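Cfl (Pectobacterium brasiliense, PDB 7A9J) is a coronafacic acid ligase of the ATP-dependent AMP-binding (adenylate-forming) enzyme family, which probably activates carboxylic acids for coupling, as in amide synthesis. Local coordinates at residues L492-Y495 against K496-S499; N522-H525 against L526-Q530. The protein carries 1 engineered substitution. One frame throughout, in Å; residues are numbered along the deposited sequence.

Interaction 1: residues L492-Y495 against K496-S499; sequences LAHY and KHPS
Two consecutive backbone bonds fold the chain on itself where K496 and H497 meet A493 and H494. The K496 N-H reaches A493 O at 3.1 Å, and the H497 N-H is given to H494 O at 3.0 Å. Neither donor lies on a lone pair of its carbonyl oxygen: in this i to i+3 winding each sits well above the carbonyl plane, by 51° for K496 N and 63° for H497 N. A third backbone acceptor, Y495 O, is served by a water that also donates to H497 O 2.8 Å away, so one solvent molecule joins the two carbonyls. This short 3-10 turn belongs to the C-terminal domain of the AMP-binding enzyme family, in the loop between helix 481-491 and strand 500-503.

A chi1 of 70° sets CG of Y495 between its backbone N and carbonyl carbon, and the ring lies alongside K496, pointing the same way; the lysine CG is over one ring face, a CH-pi contact with 3.9 Å from CG to the centroid of Y495. Beyond CG the lysine chain is fully extended, and its CD crosses the L492 branch at about a right angle, 3.9 Å from CD2. A lysine suits this path because its methylenes can lie against both the Y495 ring and L492, while NZ forms a salt bridge with E439 on helix 437-445, the same helix that L492 packs on. H497 turns its imidazole back under the turn: H494 CA rests over one face, 3.8 Å from the centroid of the H497 ring, and L492 O approaches the ring edge near its plane, 3.0 Å from H497 CE1. The small side chain of A493 lets K496 pass close by, with CB 4.1 Å from K496 CD.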
loop_
_atom_site.group_PDB
_atom_site.type_symbol
_atom_site.label_atom_id
_atom_site.label_comp_id
_atom_site.label_asym_id
_atom_site.label_seq_id
_atom_site.Cartn_x
_atom_site.Cartn_y
_atom_site.Cartn_z
ATOM N N LEU A 492 18.787 2.233 -27.614
ATOM C CA LEU A 492 19.097 1.051 -26.818
ATOM C C LEU A 492 20.217 0.258 -27.466
ATOM O O LEU A 492 20.327 0.207 -28.694
ATOM C CB LEU A 492 17.883 0.112 -26.666
ATOM C CG LEU A 492 16.974 0.476 -25.496
ATOM C CD1 LEU A 492 15.855 -0.523 -25.379
ATOM C CD2 LEU A 492 17.749 0.567 -24.185
ATOM N N ALA A 493 21.015 -0.401 -26.634
ATOM C CA ALA A 493 21.986 -1.352 -27.169
ATOM C C ALA A 493 21.289 -2.414 -28.019
ATOM O O ALA A 493 20.164 -2.840 -27.741
ATOM C CB ALA A 493 22.765 -2.012 -26.030
ATOM N N HIS A 494 21.986 -2.868 -29.060
ATOM C CA HIS A 494 21.367 -3.765 -30.022
ATOM C C HIS A 494 20.942 -5.086 -29.386
ATOM O O HIS A 494 19.947 -5.699 -29.819
ATOM C CB HIS A 494 22.333 -4.005 -31.192
ATOM C CG HIS A 494 21.849 -5.035 -32.170
ATOM N ND1 HIS A 494 22.028 -6.391 -31.977
ATOM C CD2 HIS A 494 21.176 -4.908 -33.340
ATOM C CE1 HIS A 494 21.480 -7.053 -32.981
ATOM N NE2 HIS A 494 20.959 -6.178 -33.823
ATOM N N TYR A 495 21.684 -5.580 -28.387
ATOM C CA TYR A 495 21.332 -6.900 -27.871
ATOM C C TYR A 495 20.043 -6.852 -27.076
ATOM O O TYR A 495 19.443 -7.901 -26.834
ATOM C CB TYR A 495 22.457 -7.481 -27.012
ATOM C CG TYR A 495 22.680 -6.788 -25.672
ATOM C CD1 TYR A 495 22.119 -7.300 -24.495
ATOM C CD2 TYR A 495 23.450 -5.631 -25.573
ATOM C CE1 TYR A 495 22.333 -6.697 -23.285
ATOM C CE2 TYR A 495 23.660 -5.013 -24.350
ATOM C CZ TYR A 495 23.086 -5.552 -23.200
ATOM O OH TYR A 495 23.265 -4.963 -21.960
ATOM N N LYS A 496 19.613 -5.660 -26.675
ATOM C CA LYS A 496 18.349 -5.490 -25.965
ATOM C C LYS A 496 17.156 -5.398 -26.911
ATOM O O LYS A 496 16.004 -5.382 -26.445
ATOM C CB LYS A 496 18.421 -4.224 -25.105
ATOM C CG LYS A 496 19.545 -4.216 -24.092
ATOM C CD LYS A 496 19.634 -2.822 -23.477
ATOM C CE LYS A 496 20.716 -2.722 -22.445
ATOM N NZ LYS A 496 20.741 -1.336 -21.888
ATOM N N HIS A 497 17.404 -5.328 -28.208
ATOM C CA HIS A 497 16.349 -5.081 -29.180
ATOM C C HIS A 497 15.425 -6.291 -29.323
ATOM O O HIS A 497 15.901 -7.426 -29.477
ATOM C CB HIS A 497 16.947 -4.791 -30.563
ATOM C CG HIS A 497 17.486 -3.403 -30.741
ATOM N ND1 HIS A 497 17.960 -2.629 -29.699
ATOM C CD2 HIS A 497 17.610 -2.647 -31.857
ATOM C CE1 HIS A 497 18.358 -1.459 -30.166
ATOM N NE2 HIS A 497 18.154 -1.444 -31.473
ATOM N N PRO A 498 14.123 -6.065 -29.415
ATOM C CA PRO A 498 13.205 -7.163 -29.732
ATOM C C PRO A 498 13.590 -7.779 -31.064
ATOM O O PRO A 498 14.072 -7.094 -31.970
ATOM C CB PRO A 498 11.831 -6.477 -29.790
ATOM C CG PRO A 498 11.973 -5.256 -28.871
ATOM C CD PRO A 498 13.422 -4.813 -29.039
ATOM N N SER A 499 13.451 -9.089 -31.140
ATOM C CA SER A 499 13.550 -9.777 -32.419
ATOM C C SER A 499 12.262 -9.731 -33.232
ATOM O O SER A 499 12.284 -10.056 -34.429
ATOM C CB SER A 499 13.935 -11.229 -32.169
ATOM O OG SER A 499 15.276 -11.323 -31.734
HETATM O O HOH W 1 17.739 -9.399 -28.568
#

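Interaction 2: residues N522-H525 against L526-Q530; sequences NEYH and LLKSQ
Helix 524-530 is preceded by E523 at its N-cap, which follows directly on helix 517-522. The first turn is tied by i to i+4 bonds: L527 N to E523 O at 2.7 Å, K528 N to Y524 O at 2.9 Å and, less straight, S529 N to H525 O at 3.1 Å. One turn apart, Y524 and K528 also join through their side chains. The lysine bends at chi3 (-69°), which brings CE over one face of the phenol, 3.4 Å from Y524 CZ, and sets NZ to donate to Y524 OH at 3.1 Å. E523 and L526, both exposed, run side by side, OE2 3.7 Å from L526 CD2. S529 turns its hydroxyl back to L526 O, donating in the carbonyl plane at 2.7 Å, and in turn accepts from Q530 NE2. L527, a buried leucine, packs on F456 and L470 of the neighbouring strands. Tyrosine suits its place because the ring can lie against I468 and V458 while the hydroxyl reaches polar partners: besides K528, OH bonds to E500 and R466. A hydroxyl shared among a carboxylate and two basic groups is probably restrained in its rotation, and the nearby positive charges would probably polarise it.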
loop_
_atom_site.group_PDB
_atom_site.type_symbol
_atom_site.label_atom_id
_atom_site.label_comp_id
_atom_site.label_asym_id
_atom_site.label_seq_id
_atom_site.Cartn_x
_atom_site.Cartn_y
_atom_site.Cartn_z
ATOM N N ASN A 522 3.657 -17.589 -22.494
ATOM C CA ASN A 522 2.981 -18.871 -22.648
ATOM C C ASN A 522 1.900 -18.807 -23.706
ATOM O O ASN A 522 1.605 -19.838 -24.321
ATOM C CB ASN A 522 2.373 -19.313 -21.309
ATOM C CG ASN A 522 3.407 -19.930 -20.378
ATOM O OD1 ASN A 522 4.437 -20.416 -20.828
ATOM N ND2 ASN A 522 3.133 -19.913 -19.070
ATOM N N GLU A 523 1.410 -17.597 -24.016
ATOM C CA GLU A 523 0.366 -17.382 -25.011
ATOM C C GLU A 523 0.885 -16.762 -26.296
ATOM O O GLU A 523 0.096 -16.192 -27.074
ATOM C CB GLU A 523 -0.718 -16.483 -24.398
ATOM C CG GLU A 523 -1.201 -17.018 -23.077
ATOM C CD GLU A 523 -1.905 -18.348 -23.243
ATOM O OE1 GLU A 523 -1.717 -19.250 -22.393
ATOM O OE2 GLU A 523 -2.637 -18.495 -24.248
ATOM N N TYR A 524 2.203 -16.876 -26.532
ATOM C CA TYR A 524 2.863 -16.242 -27.670
ATOM C C TYR A 524 2.225 -16.597 -29.004
ATOM O O TYR A 524 1.971 -15.712 -29.837
ATOM C CB TYR A 524 4.333 -16.643 -27.643
ATOM C CG TYR A 524 5.100 -16.364 -28.917
ATOM C CD1 TYR A 524 5.273 -15.063 -29.379
ATOM C CD2 TYR A 524 5.691 -17.401 -29.630
ATOM C CE1 TYR A 524 5.998 -14.804 -30.545
ATOM C CE2 TYR A 524 6.430 -17.146 -30.798
ATOM C CZ TYR A 524 6.569 -15.848 -31.247
ATOM O OH TYR A 524 7.287 -15.570 -32.401
ATOM N N HIS A 525 1.991 -17.906 -29.258
ATOM C CA HIS A 525 1.361 -18.305 -30.513
ATOM C C HIS A 525 -0.076 -17.805 -30.614
ATOM O O HIS A 525 -0.498 -17.385 -31.703
ATOM C CB HIS A 525 1.454 -19.824 -30.679
ATOM C CG HIS A 525 2.858 -20.307 -30.537
ATOM N ND1 HIS A 525 3.788 -20.138 -31.535
ATOM C CD2 HIS A 525 3.523 -20.829 -29.479
ATOM C CE1 HIS A 525 4.955 -20.592 -31.126
ATOM N NE2 HIS A 525 4.819 -21.026 -29.888
ATOM N N LEU A 526 -0.831 -17.829 -29.511
ATOM C CA LEU A 526 -2.171 -17.233 -29.523
ATOM C C LEU A 526 -2.084 -15.749 -29.869
ATOM O O LEU A 526 -2.775 -15.267 -30.780
ATOM C CB LEU A 526 -2.870 -17.431 -28.179
ATOM C CG LEU A 526 -4.275 -16.792 -28.146
ATOM C CD1 LEU A 526 -5.240 -17.474 -29.092
ATOM C CD2 LEU A 526 -4.777 -16.834 -26.718
ATOM N N LEU A 527 -1.198 -15.025 -29.183
ATOM C CA LEU A 527 -1.034 -13.590 -29.440
ATOM C C LEU A 527 -0.756 -13.332 -30.911
ATOM O O LEU A 527 -1.405 -12.486 -31.533
ATOM C CB LEU A 527 0.084 -13.018 -28.564
ATOM C CG LEU A 527 -0.222 -12.837 -27.070
ATOM C CD1 LEU A 527 1.063 -12.463 -26.327
ATOM C CD2 LEU A 527 -1.340 -11.827 -26.762
ATOM N N LYS A 528 0.224 -14.044 -31.497
ATOM C CA LYS A 528 0.488 -13.841 -32.919
ATOM C C LYS A 528 -0.767 -14.068 -33.752
ATOM O O LYS A 528 -1.028 -13.319 -34.697
ATOM C CB LYS A 528 1.609 -14.747 -33.400
ATOM C CG LYS A 528 2.961 -14.303 -32.893
ATOM C CD LYS A 528 4.067 -14.915 -33.752
ATOM C CE LYS A 528 4.142 -16.399 -33.521
ATOM N NZ LYS A 528 5.258 -16.912 -34.392
ATOM N N SER A 529 -1.584 -15.065 -33.397
ATOM C CA SER A 529 -2.735 -15.341 -34.247
ATOM C C SER A 529 -3.798 -14.273 -34.103
ATOM O O SER A 529 -4.647 -14.126 -34.992
ATOM C CB SER A 529 -3.333 -16.719 -33.937
ATOM O OG SER A 529 -3.978 -16.703 -32.678
ATOM N N GLN A 530 -3.773 -13.510 -33.012
ATOM C CA GLN A 530 -4.776 -12.479 -32.826
ATOM C C GLN A 530 -4.257 -11.102 -33.207
ATOM O O GLN A 530 -5.009 -10.129 -33.120
ATOM C CB GLN A 530 -5.264 -12.493 -31.378
ATOM C CG GLN A 530 -5.873 -13.835 -30.983
ATOM C CD GLN A 530 -7.017 -14.232 -31.909
ATOM O OE1 GLN A 530 -8.046 -13.569 -31.943
ATOM N NE2 GLN A 530 -6.827 -15.313 -32.690
#

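In the fold
Both contacts are local and lie near the C-terminal end of the chain, one a 3-10 turn, the other the start of a short helix; interaction 1 closes before interaction 2 opens. Their centres lie 22 Å apart, with nearest atoms about 8 Å from each other, so they do not touch. They are related through the four-stranded mixed sheet made of 450-460, 464-473, 500-503 and 533-536. Strand 500-503 links them: S499, just before it, makes backbone hydrogen bonds with I467 and L537, and E500 in the strand hydrogen-bonds to Y524 OH. Residues 492-499 thus lead from helix 481-491 into this strand, whereas 522-530 packs a helix on the same sheet before strand 533-536, both over 30 Å from the centre of the chain.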